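Local coordinates for fucolectin-related protein (Streptococcus pneumoniae, PDB 2WMF) that probably hydrolyses glycosidic bonds in host blood group antigen carbohydrates, as a family 98 glycoside hydrolase, at residues Glu99-Met104 against Pro130-Glu135. Numbering follows the deposited sequence.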
loop_
_atom_site.group_PDB
_atom_site.type_symbol
_atom_site.label_atom_id
_atom_site.label_comp_id
_atom_site.label_asym_id
_atom_site.label_seq_id
_atom_site.Cartn_x
_atom_site.Cartn_y
_atom_site.Cartn_z
ATOM N N GLU A 99 0.979 -3.650 -31.006
ATOM C CA GLU A 99 -0.267 -4.294 -31.410
ATOM C C GLU A 99 -1.112 -4.661 -30.186
ATOM O O GLU A 99 -2.337 -4.448 -30.175
ATOM C CB GLU A 99 0.022 -5.536 -32.279
ATOM C CG GLU A 99 -0.035 -5.181 -33.728
ATOM C CD GLU A 99 0.604 -6.177 -34.682
ATOM O OE1 GLU A 99 0.882 -7.344 -34.287
ATOM O OE2 GLU A 99 0.837 -5.751 -35.858
ATOM N N TRP A 100 -0.449 -5.207 -29.163
ATOM C CA TRP A 100 -1.126 -5.584 -27.934
ATOM C C TRP A 100 -1.678 -4.357 -27.211
ATOM O O TRP A 100 -2.830 -4.371 -26.787
ATOM C CB TRP A 100 -0.186 -6.363 -27.003
ATOM C CG TRP A 100 -0.890 -6.905 -25.780
ATOM C CD1 TRP A 100 -1.592 -8.061 -25.692
ATOM C CD2 TRP A 100 -0.944 -6.299 -24.471
ATOM N NE1 TRP A 100 -2.095 -8.219 -24.414
ATOM C CE2 TRP A 100 -1.701 -7.160 -23.643
ATOM C CE3 TRP A 100 -0.435 -5.113 -23.927
ATOM C CZ2 TRP A 100 -1.958 -6.874 -22.296
ATOM C CZ3 TRP A 100 -0.680 -4.842 -22.590
ATOM C CH2 TRP A 100 -1.428 -5.712 -21.792
ATOM N N TYR A 101 -0.858 -3.314 -27.061
ATOM C CA TYR A 101 -1.338 -2.067 -26.423
ATOM C C TYR A 101 -2.598 -1.537 -27.126
ATOM O O TYR A 101 -3.572 -1.203 -26.475
ATOM C CB TYR A 101 -0.273 -0.979 -26.458
ATOM C CG TYR A 101 0.910 -1.133 -25.493
ATOM C CD1 TYR A 101 0.740 -1.525 -24.163
ATOM C CD2 TYR A 101 2.191 -0.822 -25.916
ATOM C CE1 TYR A 101 1.841 -1.629 -23.303
ATOM C CE2 TYR A 101 3.296 -0.927 -25.061
ATOM C CZ TYR A 101 3.104 -1.339 -23.759
ATOM O OH TYR A 101 4.206 -1.419 -22.945
ATOM N N VAL A 102 -2.542 -1.493 -28.454
ATOM C CA VAL A 102 -3.642 -0.980 -29.277
ATOM C C VAL A 102 -4.869 -1.866 -29.167
ATOM O O VAL A 102 -5.983 -1.359 -28.978
ATOM C CB VAL A 102 -3.205 -0.777 -30.755
ATOM C CG1 VAL A 102 -4.432 -0.471 -31.656
ATOM C CG2 VAL A 102 -2.146 0.349 -30.858
ATOM N N LYS A 103 -4.685 -3.171 -29.244
ATOM C CA LYS A 103 -5.782 -4.124 -28.992
ATOM C C LYS A 103 -6.482 -3.834 -27.672
ATOM O O LYS A 103 -7.690 -3.760 -27.599
ATOM C CB LYS A 103 -5.266 -5.583 -29.018
ATOM C CG LYS A 103 -6.319 -6.652 -28.705
ATOM C CD LYS A 103 -5.633 -7.988 -28.409
ATOM C CE LYS A 103 -6.590 -9.019 -27.843
ATOM N NZ LYS A 103 -7.306 -9.760 -28.917
ATOM N N MET A 104 -5.698 -3.689 -26.601
ATOM C CA MET A 104 -6.265 -3.474 -25.285
ATOM C C MET A 104 -6.915 -2.086 -25.139
ATOM O O MET A 104 -7.952 -1.937 -24.489
ATOM C CB MET A 104 -5.203 -3.728 -24.202
ATOM C CG MET A 104 -4.730 -5.171 -24.196
ATOM S SD MET A 104 -6.019 -6.437 -24.093
ATOM C CE MET A 104 -7.009 -5.979 -22.679
ATOM N N PRO A 130 8.161 8.302 -27.204
ATOM C CA PRO A 130 7.207 9.297 -26.683
ATOM C C PRO A 130 6.177 9.791 -27.712
ATOM O O PRO A 130 5.021 10.040 -27.370
ATOM C CB PRO A 130 8.114 10.451 -26.218
ATOM C CG PRO A 130 9.430 9.811 -25.919
ATOM C CD PRO A 130 9.558 8.672 -26.899
ATOM N N GLU A 131 6.606 9.942 -28.961
ATOM C CA GLU A 131 5.685 10.311 -30.042
ATOM C C GLU A 131 4.511 9.300 -30.207
ATOM O O GLU A 131 3.353 9.700 -30.459
ATOM C CB GLU A 131 6.507 10.425 -31.320
ATOM C CG GLU A 131 7.605 11.528 -31.305
ATOM C CD GLU A 131 8.910 11.232 -30.498
ATOM O OE1 GLU A 131 9.198 10.070 -30.090
ATOM O OE2 GLU A 131 9.670 12.229 -30.273
ATOM N N TRP A 132 4.799 7.999 -30.070
ATOM C CA TRP A 132 3.775 6.962 -30.122
ATOM C C TRP A 132 2.796 7.088 -28.960
ATOM O O TRP A 132 1.582 6.989 -29.129
ATOM C CB TRP A 132 4.394 5.556 -30.151
ATOM C CG TRP A 132 3.406 4.422 -30.147
ATOM C CD1 TRP A 132 2.869 3.784 -31.231
ATOM C CD2 TRP A 132 2.820 3.792 -28.991
ATOM N NE1 TRP A 132 2.015 2.796 -30.824
ATOM C CE2 TRP A 132 1.944 2.784 -29.459
ATOM C CE3 TRP A 132 2.959 3.980 -27.605
ATOM C CZ2 TRP A 132 1.194 1.986 -28.600
ATOM C CZ3 TRP A 132 2.218 3.200 -26.768
ATOM C CH2 TRP A 132 1.365 2.198 -27.249
ATOM N N LEU A 133 3.309 7.327 -27.771
ATOM C CA LEU A 133 2.429 7.517 -26.618
ATOM C C LEU A 133 1.519 8.756 -26.799
ATOM O O LEU A 133 0.315 8.717 -26.484
ATOM C CB LEU A 133 3.255 7.667 -25.343
ATOM C CG LEU A 133 2.484 7.883 -24.047
ATOM C CD1 LEU A 133 1.562 6.706 -23.780
ATOM C CD2 LEU A 133 3.444 8.160 -22.856
ATOM N N ASP A 134 2.124 9.849 -27.284
ATOM C CA ASP A 134 1.407 11.109 -27.580
ATOM C C ASP A 134 0.184 10.801 -28.494
ATOM O O ASP A 134 -0.944 11.205 -28.201
ATOM C CB ASP A 134 2.388 12.100 -28.211
ATOM C CG ASP A 134 1.791 13.485 -28.455
ATOM O OD1 ASP A 134 0.758 13.571 -29.144
ATOM O OD2 ASP A 134 2.351 14.451 -27.909
ATOM N N GLU A 135 0.418 10.010 -29.543
ATOM C CA GLU A 135 -0.634 9.570 -30.476
ATOM C C GLU A 135 -1.720 8.792 -29.766
ATOM O O GLU A 135 -2.898 8.977 -30.035
ATOM C CB GLU A 135 -0.028 8.715 -31.605
ATOM C CG GLU A 135 0.810 9.534 -32.555
ATOM C CD GLU A 135 1.633 8.674 -33.532
ATOM O OE1 GLU A 135 1.651 7.416 -33.411
ATOM O OE2 GLU A 135 2.289 9.280 -34.427
#
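Trp-132 reaches across to Tyr-101 and Val-102 and is the one residue of 130-135 that touches 99-104, on the neighbouring helices 130-139 and 95-111 outside the (beta/alpha)8 barrel; it illustrates how one large aromatic can join adjacent helices of such a barrel. Along 130-135, Pro-130 comes first but packs instead on Lys-165 and Val-169 of helix 159-172. The contact itself falls to Trp-132, whose CG lies anti to the backbone N (chi1 178°), extending the indole toward the other helix. The far corner of its six-membered ring does the touching: CH2 lies 3.4 Å from Tyr-101 CD2 and 3.7 Å from Tyr-101 CB, so the indole meets the CB end and one flank of the tyrosine, not its hydroxyl end. The two side chains cross at about a right angle, yet their ring planes meet obliquely at 44°, in neither a stack nor a T-shape. Val-102 adds a looser touch, its CG2 4.4 Å from Trp-132 CZ2. Leu-133 then turns to Leu-143 and Val-146 of strand 143-149, and Asp-134 forms a salt bridge with Lys-172. The Tyr-101 hydroxyl is satisfied by Val-118 O on strand 115-121; between the segments only carbon meets carbon, which implies cohesion by dispersion and apolar burial.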